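Local coordinates for CocE/NonD family hydrolase (Staphylococcus aureus subsp. aureus COL, PDB 3III), which probably hydrolyses ester or amide bonds, as an alpha/beta-hydrolase of the CocE/NonD family related to X-Pro dipeptidyl-peptidases, at residues A89-T93 and N522-G526; H205-T211 and Y531-E535; G212-F216 and M527-E532. All blocks are in the same frame, centred on the assembly; numbering follows the deposited sequence.

Interaction 1 of 3, residues A89-T93 and N522-G526; sequences ALWPT and NSTPG
Two irregular backbones meet here, each kinked at a residue that precedes proline. Helix 87-90 stops at Leu90, and Trp91, the first residue to leave helical angles, adopts phi/psi -144/75 before Pro92. Across from it, Thr524 takes almost the same conformation, -141/73, ahead of Pro525; this zeta region of the map is characteristic of residues that precede proline. The two CA atoms, Trp91 and Thr524, lie 5.9 Å apart and define the register. The 522-526 loop is tightened by an Asx turn, in which Thr524 N donates to Asn522 OD1 at 2.9 Å, and Gly526 (85/-4) then turns it in a conformation that calls for glycine. Trp91 adopts chi1 t with chi2 near -6°, bringing its indole alongside the loop. Trp91 NE1 donates to Ser523 OG at 3.0 Å, near the ring plane, the serine being in the p rotamer. Over one face, Thr524 CG2 makes a CH-pi contact 3.3 Å from the centroid of the five-membered ring and only 7° off its normal. The p rotamer of Thr524 leaves its OG1 to bond with Met527 O and Thr529 OG1. Thr93, also p and directed toward the loop, places OG1 3.3 Å from Ser523 OG; both hydroxyls bond His446 O just before strand 447-458. A bound palmitic acid touches the indole, so the contact borders the ligand pocket where the hydrolase and C-terminal regions meet. The chemistry is complementary: a directional bond at the indole edge and a methyl against its face together constrain both the position and the tilt of the ring.

Interaction 2 of 3, residues H205-T211 and Y531-E535; sequences HGGIPDT and YEHEE
A tight beta hairpin of the hydrolase region docks on an extended loop of the C-terminal region, with side chains taking part in most of the hydrogen bonds between them. His205 to Ile208 form a type I' turn, closed by His205 N to Ile208 O at 2.8 Å and Ile208 N to His205 O at 2.9 Å, with the positive-phi corners filled by Gly206 (59/28) and Gly207 (88/-8). Beyond strand 208-209, the CA atoms of Asp210 and His533 approach to 5.3 Å and those of Thr211 and Glu532 to 5.1 Å. His205 (chi1 m, chi2 108°) and His533 (chi1 m, chi2 94°) meet rim to rim, planes at 72°, and share a hydrogen bond of 2.7 Å between His205 ND1 and His533 NE2. Tyr531, in the p rotamer, completes an aromatic cluster, its CB 3.8 Å from His205 CE1. Asp210, chi1 t, accepts from Glu532 N at OD1 (3.0 Å) and also from Gly212 N. The backbone answers with Thr211 N to Glu532 O at 2.8 Å, and the p rotamer of Thr211 lets its OG1 receive Glu534 N at 3.0 Å. A water lies 2.6 Å from Thr211 OG1 and donates to Glu532 OE1, also at 2.6 Å. Ile208 (m, t) packs its CG2 3.8 Å from His533 CD2. Glu535, chi1 m and chi2 t, brings CD to 3.8 Å from Thr211 CG2 and forms a salt bridge with Arg215. Around this joint, Trp456 of strand 447-458 stacks on His205 and meets Tyr531 edge-to-face, while Asp210 OD2 reaches Tyr214 N, joining the hairpin to the start of helix 213-224.

Interaction 3 of 3, residues G212-F216 and M527-E532; sequences GFYRF and MKTRYE. With PLM (palmitic acid), chain G.
Here the first turn of helix 213-224 is anchored by a backbone hydrogen bond to a loop of the C-terminal region, beside the bound palmitic acid. Phe213 N donates to Arg530 O at 2.9 Å. Gly212, the N-cap, lies with its CA 4.3 Å from Glu532 CA; the loop lies so close that a CB would clash with Arg530 O and Glu532 N, which leaves room only for glycine. Asp210 also holds this end of the helix, accepting from Gly212 N and Tyr214 N. The loop bends at Lys528, centre of an inverse gamma turn with a weak bond from Thr529 N to Met527 O (2.9 Å). Lys528 O thereby comes 3.3 Å from Phe213 CA in a CA-H...O contact. Phe216, chi1 t, lays a ring face over Lys528 C, and its CE1 sits 3.4 Å from CG of Met527, a selenomethionine whose SE, 4.9 Å from the ring centroid, makes an oblique Met-aromatic contact. Phe216 CZ approaches C6 of the palmitic acid to 3.5 Å; Ser169 and Tyr76 hydrogen-bond this ligand.

Followed from the N terminus, the chain first offers 89-93, at the end of helix 87-90, then the consecutive segments 205-211 and 212-216. All three wait for one long loop between strands 508-514 and 541-546. That loop meets 89-93 first, through 522-526, closing a span of 428 residues in interaction 1; its later parts close the spans of 319 and 310 residues in interactions 2 and 3. Interaction 1 therefore crosses both others, whereas these two end on the same stretch and share Tyr531 and Glu532. A salt bridge, Glu535 OE2 to Arg215 NH1 at 2.9 Å, joins 2 to 3. Together they tie the S15-type hydrolase region to the C-terminal one.

Interaction 1 of 3, residues A89-T93 and N522-G526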
loop_
_atom_site.group_PDB
_atom_site.type_symbol
_atom_site.label_atom_id
_atom_site.label_comp_id
_atom_site.label_asym_id
_atom_site.label_seq_id
_atom_site.Cartn_x
_atom_site.Cartn_y
_atom_site.Cartn_z
ATOM N N ALA A 89 13.603 -0.620 20.237
ATOM C CA ALA A 89 14.507 0.512 20.292
ATOM C C ALA A 89 14.884 0.990 18.889
ATOM O O ALA A 89 15.122 2.187 18.680
ATOM C CB ALA A 89 15.755 0.196 21.099
ATOM N N LEU A 90 14.906 0.074 17.936
ATOM C CA LEU A 90 15.418 0.391 16.602
ATOM C C LEU A 90 14.370 0.929 15.650
ATOM O O LEU A 90 14.694 1.734 14.775
ATOM C CB LEU A 90 16.085 -0.847 16.006
ATOM C CG LEU A 90 17.348 -1.339 16.763
ATOM C CD1 LEU A 90 17.915 -2.568 16.030
ATOM C CD2 LEU A 90 18.413 -0.269 16.884
ATOM N N TRP A 91 13.117 0.506 15.817
ATOM C CA TRP A 91 12.019 1.017 14.988
ATOM C C TRP A 91 10.779 1.115 15.915
ATOM O O TRP A 91 9.920 0.262 15.879
ATOM C CB TRP A 91 11.742 0.115 13.788
ATOM C CG TRP A 91 10.928 0.832 12.689
ATOM C CD1 TRP A 91 10.379 2.096 12.778
ATOM C CD2 TRP A 91 10.606 0.364 11.356
ATOM N NE1 TRP A 91 9.748 2.417 11.602
ATOM C CE2 TRP A 91 9.835 1.366 10.735
ATOM C CE3 TRP A 91 10.852 -0.819 10.649
ATOM C CZ2 TRP A 91 9.379 1.255 9.423
ATOM C CZ3 TRP A 91 10.371 -0.938 9.351
ATOM C CH2 TRP A 91 9.645 0.087 8.752
ATOM N N PRO A 92 10.752 2.128 16.796
ATOM C CA PRO A 92 9.792 2.196 17.899
ATOM C C PRO A 92 8.363 2.407 17.487
ATOM O O PRO A 92 7.440 2.010 18.223
ATOM C CB PRO A 92 10.316 3.359 18.754
ATOM C CG PRO A 92 11.253 4.083 17.904
ATOM C CD PRO A 92 11.822 3.123 16.958
ATOM N N THR A 93 8.167 2.929 16.292
ATOM C CA THR A 93 6.843 3.319 15.805
ATOM C C THR A 93 6.128 2.216 15.024
ATOM O O THR A 93 5.104 2.447 14.378
ATOM C CB THR A 93 7.010 4.512 14.900
ATOM O OG1 THR A 93 7.902 4.172 13.818
ATOM C CG2 THR A 93 7.551 5.761 15.682
ATOM N N ASN A 522 12.402 10.493 8.951
ATOM C CA ASN A 522 11.720 9.233 9.010
ATOM C C ASN A 522 11.804 8.715 10.466
ATOM O O ASN A 522 12.302 9.411 11.365
ATOM C CB ASN A 522 12.352 8.285 7.971
ATOM C CG ASN A 522 13.772 7.859 8.316
ATOM O OD1 ASN A 522 14.222 7.949 9.469
ATOM N ND2 ASN A 522 14.489 7.361 7.303
ATOM N N SER A 523 11.371 7.481 10.689
ATOM C CA SER A 523 11.312 6.898 12.023
ATOM C C SER A 523 12.419 5.903 12.248
ATOM O O SER A 523 12.353 5.167 13.224
ATOM C CB SER A 523 9.929 6.224 12.278
ATOM O OG SER A 523 9.490 5.355 11.227
ATOM N N THR A 524 13.426 5.853 11.349
ATOM C CA THR A 524 14.577 4.956 11.491
ATOM C C THR A 524 15.850 5.726 11.025
ATOM O O THR A 524 16.348 5.475 9.924
ATOM C CB THR A 524 14.420 3.653 10.631
ATOM O OG1 THR A 524 14.298 4.000 9.239
ATOM C CG2 THR A 524 13.147 2.886 11.014
ATOM N N PRO A 525 16.321 6.702 11.838
ATOM C CA PRO A 525 17.513 7.485 11.437
ATOM C C PRO A 525 18.655 6.548 10.996
ATOM O O PRO A 525 18.911 5.531 11.629
ATOM C CB PRO A 525 17.877 8.282 12.712
ATOM C CG PRO A 525 16.551 8.414 13.494
ATOM C CD PRO A 525 15.780 7.095 13.162
ATOM N N GLY A 526 19.292 6.880 9.879
ATOM C CA GLY A 526 20.315 6.025 9.282
ATOM C C GLY A 526 19.886 4.898 8.338
ATOM O O GLY A 526 20.749 4.211 7.766
#

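Interaction 2 of 3, residues H205-T211 and Y531-E535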
loop_
_atom_site.group_PDB
_atom_site.type_symbol
_atom_site.label_atom_id
_atom_site.label_comp_id
_atom_site.label_asym_id
_atom_site.label_seq_id
_atom_site.Cartn_x
_atom_site.Cartn_y
_atom_site.Cartn_z
ATOM N N HIS A 205 7.216 8.888 -7.825
ATOM C CA HIS A 205 5.973 9.541 -7.425
ATOM C C HIS A 205 5.730 10.715 -8.328
ATOM O O HIS A 205 6.508 11.646 -8.345
ATOM C CB HIS A 205 6.054 9.983 -5.981
ATOM C CG HIS A 205 6.271 8.864 -5.048
ATOM N ND1 HIS A 205 7.473 8.661 -4.413
ATOM C CD2 HIS A 205 5.463 7.841 -4.677
ATOM C CE1 HIS A 205 7.386 7.575 -3.667
ATOM N NE2 HIS A 205 6.177 7.067 -3.798
ATOM N N GLY A 206 4.651 10.654 -9.119
ATOM C CA GLY A 206 4.420 11.742 -10.080
ATOM C C GLY A 206 5.547 11.913 -11.061
ATOM O O GLY A 206 5.760 12.998 -11.599
ATOM N N GLY A 207 6.272 10.823 -11.347
ATOM C CA GLY A 207 7.439 10.954 -12.198
ATOM C C GLY A 207 8.751 11.287 -11.479
ATOM O O GLY A 207 9.827 11.307 -12.125
ATOM N N ILE A 208 8.704 11.592 -10.179
ATOM C CA ILE A 208 9.948 11.964 -9.440
ATOM C C ILE A 208 10.474 10.645 -8.827
ATOM O O ILE A 208 9.752 10.034 -8.027
ATOM C CB ILE A 208 9.674 12.981 -8.290
ATOM C CG1 ILE A 208 8.853 14.181 -8.766
ATOM C CG2 ILE A 208 11.009 13.447 -7.601
ATOM C CD1 ILE A 208 8.418 15.163 -7.585
ATOM N N PRO A 209 11.728 10.239 -9.118
ATOM C CA PRO A 209 12.252 8.976 -8.625
ATOM C C PRO A 209 12.404 8.908 -7.114
ATOM O O PRO A 209 12.867 9.858 -6.494
ATOM C CB PRO A 209 13.599 8.819 -9.321
ATOM C CG PRO A 209 13.950 10.132 -9.791
ATOM C CD PRO A 209 12.722 10.999 -9.867
ATOM N N ASP A 210 11.981 7.791 -6.539
ATOM C CA ASP A 210 12.149 7.545 -5.116
ATOM C C ASP A 210 13.603 7.129 -4.930
ATOM O O ASP A 210 14.030 6.070 -5.389
ATOM C CB ASP A 210 11.223 6.480 -4.629
ATOM C CG ASP A 210 11.392 6.162 -3.093
ATOM O OD1 ASP A 210 12.177 6.862 -2.416
ATOM O OD2 ASP A 210 10.810 5.140 -2.609
ATOM N N THR A 211 14.347 7.944 -4.225
ATOM C CA THR A 211 15.751 7.663 -3.936
ATOM C C THR A 211 15.929 7.049 -2.521
ATOM O O THR A 211 17.067 6.744 -2.056
ATOM C CB THR A 211 16.555 8.927 -4.033
ATOM O OG1 THR A 211 16.108 9.866 -3.044
ATOM C CG2 THR A 211 16.466 9.499 -5.440
ATOM N N TYR A 531 10.139 6.966 1.710
ATOM C CA TYR A 531 10.518 7.577 0.407
ATOM C C TYR A 531 11.457 8.754 0.655
ATOM O O TYR A 531 11.395 9.374 1.729
ATOM C CB TYR A 531 9.275 7.979 -0.431
ATOM C CG TYR A 531 8.277 8.825 0.342
ATOM C CD1 TYR A 531 8.612 10.104 0.775
ATOM C CD2 TYR A 531 7.010 8.325 0.669
ATOM C CE1 TYR A 531 7.694 10.891 1.492
ATOM C CE2 TYR A 531 6.079 9.104 1.393
ATOM C CZ TYR A 531 6.436 10.377 1.823
ATOM O OH TYR A 531 5.468 11.150 2.504
ATOM N N GLU A 532 12.364 8.995 -0.301
ATOM C CA GLU A 532 13.123 10.237 -0.412
ATOM C C GLU A 532 13.117 10.650 -1.889
ATOM O O GLU A 532 12.856 9.813 -2.782
ATOM C CB GLU A 532 14.541 10.046 0.118
ATOM C CG GLU A 532 14.580 9.765 1.604
ATOM C CD GLU A 532 15.985 9.512 2.168
ATOM O OE1 GLU A 532 17.001 9.712 1.477
ATOM O OE2 GLU A 532 16.039 9.063 3.317
ATOM N N HIS A 533 13.368 11.924 -2.148
ATOM C CA HIS A 533 13.409 12.408 -3.515
ATOM C C HIS A 533 14.596 13.355 -3.686
ATOM O O HIS A 533 14.429 14.549 -3.875
ATOM C CB HIS A 533 12.038 13.060 -3.878
ATOM C CG HIS A 533 10.865 12.127 -3.709
ATOM N ND1 HIS A 533 10.114 12.077 -2.550
ATOM C CD2 HIS A 533 10.314 11.223 -4.542
ATOM C CE1 HIS A 533 9.178 11.158 -2.671
ATOM N NE2 HIS A 533 9.281 10.616 -3.864
ATOM N N GLU A 534 15.796 12.810 -3.583
ATOM C CA GLU A 534 16.997 13.626 -3.571
ATOM C C GLU A 534 17.571 13.881 -4.967
ATOM O O GLU A 534 18.577 14.579 -5.097
ATOM C CB GLU A 534 18.067 12.981 -2.695
ATOM C CG GLU A 534 17.652 12.791 -1.247
ATOM C CD GLU A 534 17.773 14.022 -0.420
ATOM O OE1 GLU A 534 18.808 14.720 -0.459
ATOM O OE2 GLU A 534 16.822 14.297 0.308
ATOM N N GLU A 535 16.976 13.286 -6.003
ATOM C CA GLU A 535 17.386 13.583 -7.370
ATOM C C GLU A 535 16.315 14.444 -8.033
ATOM O O GLU A 535 15.313 13.925 -8.537
ATOM C CB GLU A 535 17.660 12.279 -8.154
ATOM C CG GLU A 535 18.940 11.620 -7.677
ATOM C CD GLU A 535 19.110 10.170 -8.127
ATOM O OE1 GLU A 535 18.350 9.681 -8.991
ATOM O OE2 GLU A 535 20.031 9.509 -7.605
HETATM O O HOH W 1 17.777 9.578 -1.035
#

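Interaction 3 of 3, residues G212-F216 and M527-E532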
loop_
_atom_site.group_PDB
_atom_site.type_symbol
_atom_site.label_atom_id
_atom_site.label_comp_id
_atom_site.label_asym_id
_atom_site.label_seq_id
_atom_site.Cartn_x
_atom_site.Cartn_y
_atom_site.Cartn_z
ATOM N N GLY A 212 14.814 6.850 -1.853
ATOM C CA GLY A 212 14.827 6.287 -0.528
ATOM C C GLY A 212 14.355 4.865 -0.467
ATOM O O GLY A 212 15.069 3.949 -0.938
ATOM N N PHE A 213 13.145 4.677 0.057
ATOM C CA PHE A 213 12.576 3.344 0.241
ATOM C C PHE A 213 12.741 2.372 -0.947
ATOM O O PHE A 213 13.191 1.230 -0.764
ATOM C CB PHE A 213 11.104 3.376 0.622
ATOM C CG PHE A 213 10.550 2.024 0.815
ATOM C CD1 PHE A 213 10.773 1.334 1.993
ATOM C CD2 PHE A 213 9.848 1.407 -0.199
ATOM C CE1 PHE A 213 10.267 0.024 2.152
ATOM C CE2 PHE A 213 9.321 0.133 -0.035
ATOM C CZ PHE A 213 9.536 -0.558 1.142
ATOM N N TYR A 214 12.432 2.846 -2.155
ATOM C CA TYR A 214 12.565 1.996 -3.361
ATOM C C TYR A 214 13.928 1.336 -3.476
ATOM O O TYR A 214 14.050 0.119 -3.784
ATOM C CB TYR A 214 12.294 2.804 -4.610
ATOM C CG TYR A 214 12.474 2.022 -5.907
ATOM C CD1 TYR A 214 11.485 1.137 -6.344
ATOM C CD2 TYR A 214 13.655 2.138 -6.672
ATOM C CE1 TYR A 214 11.666 0.416 -7.523
ATOM C CE2 TYR A 214 13.853 1.435 -7.825
ATOM C CZ TYR A 214 12.816 0.582 -8.272
ATOM O OH TYR A 214 13.011 -0.123 -9.445
ATOM N N ARG A 215 14.951 2.136 -3.278
ATOM C CA ARG A 215 16.321 1.688 -3.361
ATOM C C ARG A 215 16.707 0.848 -2.159
ATOM O O ARG A 215 17.362 -0.167 -2.299
ATOM C CB ARG A 215 17.270 2.865 -3.563
ATOM C CG ARG A 215 16.966 3.659 -4.797
ATOM C CD ARG A 215 17.927 4.811 -5.079
ATOM N NE ARG A 215 17.519 5.459 -6.333
ATOM C CZ ARG A 215 18.121 6.505 -6.868
ATOM N NH1 ARG A 215 19.142 7.086 -6.255
ATOM N NH2 ARG A 215 17.696 6.975 -8.028
ATOM N N PHE A 216 16.260 1.235 -0.982
ATOM C CA PHE A 216 16.480 0.451 0.241
ATOM C C PHE A 216 15.880 -0.975 0.112
ATOM O O PHE A 216 16.520 -2.013 0.431
ATOM C CB PHE A 216 15.806 1.199 1.364
ATOM C CG PHE A 216 15.628 0.400 2.645
ATOM C CD1 PHE A 216 16.714 0.181 3.484
ATOM C CD2 PHE A 216 14.374 -0.059 3.037
ATOM C CE1 PHE A 216 16.535 -0.519 4.675
ATOM C CE2 PHE A 216 14.204 -0.721 4.223
ATOM C CZ PHE A 216 15.295 -0.954 5.029
HETATM N N MSE A 527 18.572 4.716 8.182
HETATM C CA MSE A 527 18.020 3.677 7.337
HETATM C C MSE A 527 16.854 4.214 6.553
HETATM O O MSE A 527 15.959 4.838 7.122
HETATM C CB MSE A 527 17.557 2.518 8.185
HETATM C CG MSE A 527 17.047 1.373 7.403
HETATM SE SE MSE A 527 16.590 -0.081 8.637
HETATM C CE MSE A 527 18.431 -0.471 9.227
ATOM N N LYS A 528 16.879 3.978 5.241
ATOM C CA LYS A 528 15.953 4.639 4.326
ATOM C C LYS A 528 14.616 3.899 4.202
ATOM O O LYS A 528 14.241 3.437 3.127
ATOM C CB LYS A 528 16.623 4.871 2.949
ATOM C CG LYS A 528 17.741 5.974 3.002
ATOM C CD LYS A 528 18.542 6.052 1.660
ATOM C CE LYS A 528 19.537 7.286 1.606
ATOM N NZ LYS A 528 20.772 6.974 0.749
ATOM N N THR A 529 13.873 3.848 5.306
ATOM C CA THR A 529 12.566 3.173 5.289
ATOM C C THR A 529 11.453 4.018 4.669
ATOM O O THR A 529 10.439 3.469 4.253
ATOM C CB THR A 529 12.105 2.756 6.718
ATOM O OG1 THR A 529 12.042 3.912 7.515
ATOM C CG2 THR A 529 13.057 1.739 7.331
ATOM N N ARG A 530 11.656 5.342 4.598
ATOM C CA ARG A 530 10.672 6.224 3.982
ATOM C C ARG A 530 11.097 6.564 2.554
ATOM O O ARG A 530 12.283 6.458 2.193
ATOM C CB ARG A 530 10.511 7.441 4.863
ATOM C CG ARG A 530 9.392 8.370 4.506
ATOM C CD ARG A 530 9.276 9.468 5.515
ATOM N NE ARG A 530 8.200 10.342 5.105
ATOM C CZ ARG A 530 8.293 11.655 4.968
ATOM N NH1 ARG A 530 9.393 12.303 5.302
ATOM N NH2 ARG A 530 7.276 12.320 4.500
ATOM N N TYR A 531 10.139 6.966 1.710
ATOM C CA TYR A 531 10.518 7.577 0.407
ATOM C C TYR A 531 11.457 8.754 0.655
ATOM O O TYR A 531 11.395 9.374 1.729
ATOM C CB TYR A 531 9.275 7.979 -0.431
ATOM C CG TYR A 531 8.277 8.825 0.342
ATOM C CD1 TYR A 531 8.612 10.104 0.775
ATOM C CD2 TYR A 531 7.010 8.325 0.669
ATOM C CE1 TYR A 531 7.694 10.891 1.492
ATOM C CE2 TYR A 531 6.079 9.104 1.393
ATOM C CZ TYR A 531 6.436 10.377 1.823
ATOM O OH TYR A 531 5.468 11.150 2.504
ATOM N N GLU A 532 12.364 8.995 -0.301
ATOM C CA GLU A 532 13.123 10.237 -0.412
ATOM C C GLU A 532 13.117 10.650 -1.889
ATOM O O GLU A 532 12.856 9.813 -2.782
ATOM C CB GLU A 532 14.541 10.046 0.118
ATOM C CG GLU A 532 14.580 9.765 1.604
ATOM C CD GLU A 532 15.985 9.512 2.168
ATOM O OE1 GLU A 532 17.001 9.712 1.477
ATOM O OE2 GLU A 532 16.039 9.063 3.317
HETATM C C1 PLM G . 8.065 -4.449 3.027
HETATM O O1 PLM G . 7.563 -5.157 2.157
HETATM O O2 PLM G . 7.332 -3.618 3.591
HETATM C C2 PLM G . 9.521 -4.591 3.333
HETATM C C3 PLM G . 9.932 -3.833 4.584
HETATM C C4 PLM G . 11.372 -4.060 5.045
HETATM C C5 PLM G . 11.669 -3.522 6.477
HETATM C C6 PLM G . 13.144 -3.149 6.786
HETATM C C7 PLM G . 13.841 -3.701 8.053
HETATM C C8 PLM G . 13.907 -2.785 9.304
#